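Local coordinates for protein heat-inducible transcription repressor hrcA homolog (Thermotoga maritima, PDB 1STZ) that probably represses class I heat shock genes, the grpE-dnaK-dnaJ and groELS operons, as a DNA-binding negative regulator of transcription, at residues 57-69 / 76-88. Sequence-based numbering, arbitrary orientation.
Sequences NDMKKLEYLGYIY and GRIPTDKGLRFYY
Arg-77, Tyr-67 and Tyr-69 have the largest buried areas where helix 52-64 runs into the beta hairpin 68-69/78-79, the wing of what is consistent with a winged helix-turn-helix domain. The hairpin is antiparallel: Tyr-69 and Ile-78 exchange two backbone bonds, N to O 2.9 Å each way. On that pair the Tyr-69 ring lies beside the Ile-78 side chain, whose CB sits over one ring face, 4.2 Å from the centroid. Arg-77 reaches back to the helix. Its CG packs 3.6 Å from Met-59 CE, while a bend at chi2 (-62°) brings NE to Glu-63 OE2 at 3.3 Å, a salt bridge whose hydrogen bond is weak; OE2 lies near the guanidinium plane, but the carboxylate is turned 85° from it. Shortening Arg-77 to an alanine would probably leave the Glu-63 carboxylate without this partner and open a gap beside Met-59 CE. Past the hairpin, Thr-80 N-caps helix 81-94, its OG1 accepting from Gly-83 N (3.2 Å) and donating to Gly-66 O (2.6 Å) on an in-plane lone pair. Phe-86, which also packs on helix 17-33, meets the Tyr-67 ring obliquely. The extended Lys-82 chain crosses one face of that ring, with NZ 4.4 Å from the centroid and 24° off the normal, a cation-pi contact; the same NZ ends 2.8 Å from Leu-65 O, nearly in line with its carbonyl bond.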
# COMPACT_ATOMS: atom_id res chain seq x y z
N ASN A 57 0.95 44.29 -16.63
CA ASN A 57 1.93 45.22 -16.05
C ASN A 57 2.77 44.55 -14.96
O ASN A 57 3.94 44.86 -14.80
CB ASN A 57 1.23 46.44 -15.45
CG ASN A 57 0.92 47.50 -16.48
OD1 ASN A 57 -0.25 47.80 -16.74
ND2 ASN A 57 1.96 48.08 -17.07
N ASP A 58 2.13 43.66 -14.21
CA ASP A 58 2.83 42.89 -13.18
C ASP A 58 3.76 41.89 -13.85
O ASP A 58 4.85 41.65 -13.36
CB ASP A 58 1.83 42.13 -12.30
CG ASP A 58 0.93 43.05 -11.52
OD1 ASP A 58 1.29 44.24 -11.36
OD2 ASP A 58 -0.15 42.68 -11.03
N MET A 59 3.31 41.32 -14.96
CA MET A 59 4.09 40.36 -15.73
C MET A 59 5.29 41.02 -16.43
O MET A 59 6.30 40.35 -16.67
CB MET A 59 3.20 39.64 -16.75
CG MET A 59 2.32 38.56 -16.09
SD MET A 59 1.02 37.90 -17.12
CE MET A 59 1.94 36.72 -18.03
N LYS A 60 5.18 42.31 -16.72
CA LYS A 60 6.30 43.08 -17.27
C LYS A 60 7.35 43.28 -16.17
O LYS A 60 8.54 43.10 -16.41
CB LYS A 60 5.82 44.44 -17.81
CG LYS A 60 6.01 44.65 -19.32
CD LYS A 60 4.94 43.93 -20.15
CE LYS A 60 5.32 42.48 -20.46
NZ LYS A 60 4.55 41.49 -19.63
N LYS A 61 6.88 43.63 -14.98
CA LYS A 61 7.76 43.76 -13.82
C LYS A 61 8.44 42.43 -13.46
O LYS A 61 9.62 42.41 -13.11
CB LYS A 61 6.99 44.31 -12.62
CG LYS A 61 7.85 44.58 -11.39
CD LYS A 61 7.07 45.37 -10.34
CE LYS A 61 7.98 46.01 -9.30
NZ LYS A 61 7.21 46.79 -8.29
N LEU A 62 7.71 41.33 -13.56
CA LEU A 62 8.25 40.01 -13.21
C LEU A 62 9.36 39.61 -14.18
O LEU A 62 10.38 39.03 -13.78
CB LEU A 62 7.14 38.97 -13.24
CG LEU A 62 6.15 39.04 -12.07
CD1 LEU A 62 5.00 38.05 -12.29
CD2 LEU A 62 6.84 38.77 -10.74
N GLU A 63 9.14 39.91 -15.45
CA GLU A 63 10.13 39.68 -16.49
C GLU A 63 11.34 40.62 -16.37
O GLU A 63 12.48 40.20 -16.60
CB GLU A 63 9.47 39.88 -17.86
CG GLU A 63 10.45 39.79 -19.00
CD GLU A 63 9.78 39.55 -20.33
OE1 GLU A 63 10.49 39.17 -21.28
OE2 GLU A 63 8.54 39.75 -20.43
N TYR A 64 11.11 41.87 -16.00
CA TYR A 64 12.18 42.82 -15.78
C TYR A 64 13.11 42.36 -14.63
O TYR A 64 14.32 42.57 -14.69
CB TYR A 64 11.60 44.22 -15.50
CG TYR A 64 12.64 45.29 -15.26
CD1 TYR A 64 13.12 46.06 -16.30
CD2 TYR A 64 13.13 45.52 -13.98
CE1 TYR A 64 14.08 47.05 -16.07
CE2 TYR A 64 14.09 46.51 -13.74
CZ TYR A 64 14.57 47.26 -14.79
OH TYR A 64 15.51 48.22 -14.55
N LEU A 65 12.53 41.71 -13.62
CA LEU A 65 13.30 41.23 -12.46
C LEU A 65 13.82 39.81 -12.64
O LEU A 65 14.51 39.29 -11.77
CB LEU A 65 12.46 41.31 -11.19
CG LEU A 65 12.02 42.73 -10.79
CD1 LEU A 65 11.15 42.65 -9.55
CD2 LEU A 65 13.22 43.63 -10.56
N GLY A 66 13.50 39.19 -13.78
CA GLY A 66 14.09 37.92 -14.18
C GLY A 66 13.39 36.67 -13.69
O GLY A 66 13.98 35.60 -13.72
N TYR A 67 12.14 36.80 -13.25
CA TYR A 67 11.35 35.69 -12.71
C TYR A 67 10.70 34.84 -13.80
O TYR A 67 10.40 33.66 -13.56
CB TYR A 67 10.27 36.21 -11.76
CG TYR A 67 10.81 36.69 -10.43
CD1 TYR A 67 10.81 38.04 -10.10
CD2 TYR A 67 11.36 35.79 -9.53
CE1 TYR A 67 11.32 38.47 -8.88
CE2 TYR A 67 11.87 36.22 -8.31
CZ TYR A 67 11.85 37.54 -8.00
OH TYR A 67 12.37 37.94 -6.79
N ILE A 68 10.48 35.44 -14.97
CA ILE A 68 9.81 34.79 -16.09
C ILE A 68 10.38 35.28 -17.43
O ILE A 68 10.97 36.35 -17.50
CB ILE A 68 8.30 35.07 -16.05
CG1 ILE A 68 8.01 36.57 -16.17
CG2 ILE A 68 7.68 34.50 -14.79
CD1 ILE A 68 6.51 36.90 -16.29
N TYR A 69 10.18 34.50 -18.48
CA TYR A 69 10.56 34.91 -19.83
C TYR A 69 9.47 34.63 -20.87
O TYR A 69 8.56 33.88 -20.63
CB TYR A 69 11.88 34.25 -20.25
CG TYR A 69 11.82 32.78 -20.63
CD1 TYR A 69 11.72 32.39 -21.96
CD2 TYR A 69 11.91 31.78 -19.66
CE1 TYR A 69 11.68 31.04 -22.31
CE2 TYR A 69 11.87 30.43 -20.00
CZ TYR A 69 11.76 30.08 -21.31
OH TYR A 69 11.72 28.76 -21.64
N GLY A 76 1.89 34.43 -23.56
CA GLY A 76 2.21 33.74 -22.32
C GLY A 76 3.67 33.81 -21.91
O GLY A 76 4.55 34.14 -22.70
N ARG A 77 3.92 33.47 -20.65
CA ARG A 77 5.24 33.53 -20.07
C ARG A 77 5.58 32.22 -19.38
O ARG A 77 4.70 31.42 -19.07
CB ARG A 77 5.33 34.70 -19.09
CG ARG A 77 5.07 36.09 -19.74
CD ARG A 77 6.08 36.44 -20.82
NE ARG A 77 6.00 37.80 -21.35
CZ ARG A 77 5.26 38.17 -22.39
NH1 ARG A 77 4.48 37.30 -23.03
NH2 ARG A 77 5.29 39.44 -22.80
N ILE A 78 6.86 32.00 -19.15
CA ILE A 78 7.35 30.75 -18.56
C ILE A 78 8.30 31.11 -17.42
O ILE A 78 9.12 32.01 -17.57
CB ILE A 78 8.10 29.93 -19.64
CG1 ILE A 78 7.10 29.30 -20.61
CG2 ILE A 78 8.97 28.83 -19.03
CD1 ILE A 78 7.75 28.54 -21.77
N PRO A 79 8.21 30.43 -16.29
CA PRO A 79 9.15 30.71 -15.19
C PRO A 79 10.62 30.45 -15.55
O PRO A 79 10.91 29.52 -16.26
CB PRO A 79 8.70 29.76 -14.07
CG PRO A 79 7.82 28.76 -14.71
CD PRO A 79 7.24 29.39 -15.92
N THR A 80 11.50 31.33 -15.09
CA THR A 80 12.93 31.06 -15.09
C THR A 80 13.28 30.22 -13.90
O THR A 80 12.42 29.90 -13.09
CB THR A 80 13.71 32.39 -15.02
OG1 THR A 80 13.43 33.03 -13.77
CG2 THR A 80 13.23 33.37 -16.10
N ASP A 81 14.54 29.85 -13.76
CA ASP A 81 15.00 29.14 -12.56
C ASP A 81 14.77 29.99 -11.31
O ASP A 81 14.47 29.46 -10.25
CB ASP A 81 16.48 28.75 -12.66
CG ASP A 81 16.73 27.67 -13.69
OD1 ASP A 81 15.74 27.02 -14.12
OD2 ASP A 81 17.85 27.40 -14.15
N LYS A 82 14.88 31.30 -11.46
CA LYS A 82 14.61 32.21 -10.35
C LYS A 82 13.13 32.15 -9.94
O LYS A 82 12.81 32.12 -8.76
CB LYS A 82 15.02 33.63 -10.71
CG LYS A 82 15.03 34.57 -9.54
CD LYS A 82 15.25 35.98 -10.00
CE LYS A 82 15.43 36.94 -8.85
NZ LYS A 82 15.53 38.33 -9.37
N GLY A 83 12.25 32.11 -10.92
CA GLY A 83 10.83 31.98 -10.65
C GLY A 83 10.45 30.65 -10.04
O GLY A 83 9.57 30.58 -9.19
N LEU A 84 11.10 29.59 -10.48
CA LEU A 84 10.88 28.28 -9.86
C LEU A 84 11.33 28.27 -8.40
O LEU A 84 10.66 27.71 -7.56
CB LEU A 84 11.57 27.17 -10.64
CG LEU A 84 11.01 26.97 -12.04
CD1 LEU A 84 11.92 26.02 -12.83
CD2 LEU A 84 9.59 26.44 -11.98
N ARG A 85 12.47 28.90 -8.11
CA ARG A 85 12.99 29.01 -6.74
C ARG A 85 12.03 29.81 -5.89
O ARG A 85 11.75 29.44 -4.77
CB ARG A 85 14.38 29.64 -6.74
CG ARG A 85 14.95 30.10 -5.38
CD ARG A 85 15.04 29.07 -4.27
NE ARG A 85 15.93 27.96 -4.59
CZ ARG A 85 16.19 26.95 -3.78
NH1 ARG A 85 15.67 26.88 -2.56
NH2 ARG A 85 17.02 26.01 -4.18
N PHE A 86 11.51 30.91 -6.43
CA PHE A 86 10.56 31.74 -5.69
C PHE A 86 9.35 30.89 -5.32
O PHE A 86 8.91 30.92 -4.19
CB PHE A 86 10.12 32.95 -6.52
CG PHE A 86 8.99 33.73 -5.90
CD1 PHE A 86 9.26 34.75 -5.00
CD2 PHE A 86 7.67 33.42 -6.19
CE1 PHE A 86 8.22 35.47 -4.42
CE2 PHE A 86 6.63 34.14 -5.63
CZ PHE A 86 6.90 35.16 -4.73
N TYR A 87 8.84 30.12 -6.28
CA TYR A 87 7.66 29.27 -6.06
C TYR A 87 7.93 28.27 -4.94
O TYR A 87 7.15 28.18 -4.00
CB TYR A 87 7.27 28.54 -7.34
CG TYR A 87 6.18 27.50 -7.17
CD1 TYR A 87 4.84 27.87 -7.14
CD2 TYR A 87 6.50 26.15 -7.06
CE1 TYR A 87 3.83 26.90 -6.98
CE2 TYR A 87 5.51 25.18 -6.91
CZ TYR A 87 4.18 25.56 -6.87
OH TYR A 87 3.20 24.59 -6.72
N TYR A 88 9.04 27.55 -5.03
CA TYR A 88 9.43 26.58 -4.00
C TYR A 88 9.50 27.19 -2.59
O TYR A 88 9.00 26.59 -1.63
CB TYR A 88 10.78 25.94 -4.34
CG TYR A 88 11.33 25.00 -3.29
CD1 TYR A 88 10.81 23.72 -3.14
CD2 TYR A 88 12.37 25.38 -2.46
CE1 TYR A 88 11.31 22.86 -2.15
CE2 TYR A 88 12.88 24.53 -1.51
CZ TYR A 88 12.35 23.27 -1.35
OH TYR A 88 12.86 22.42 -0.39
O HOH W 1 14.12 40.45 -7.22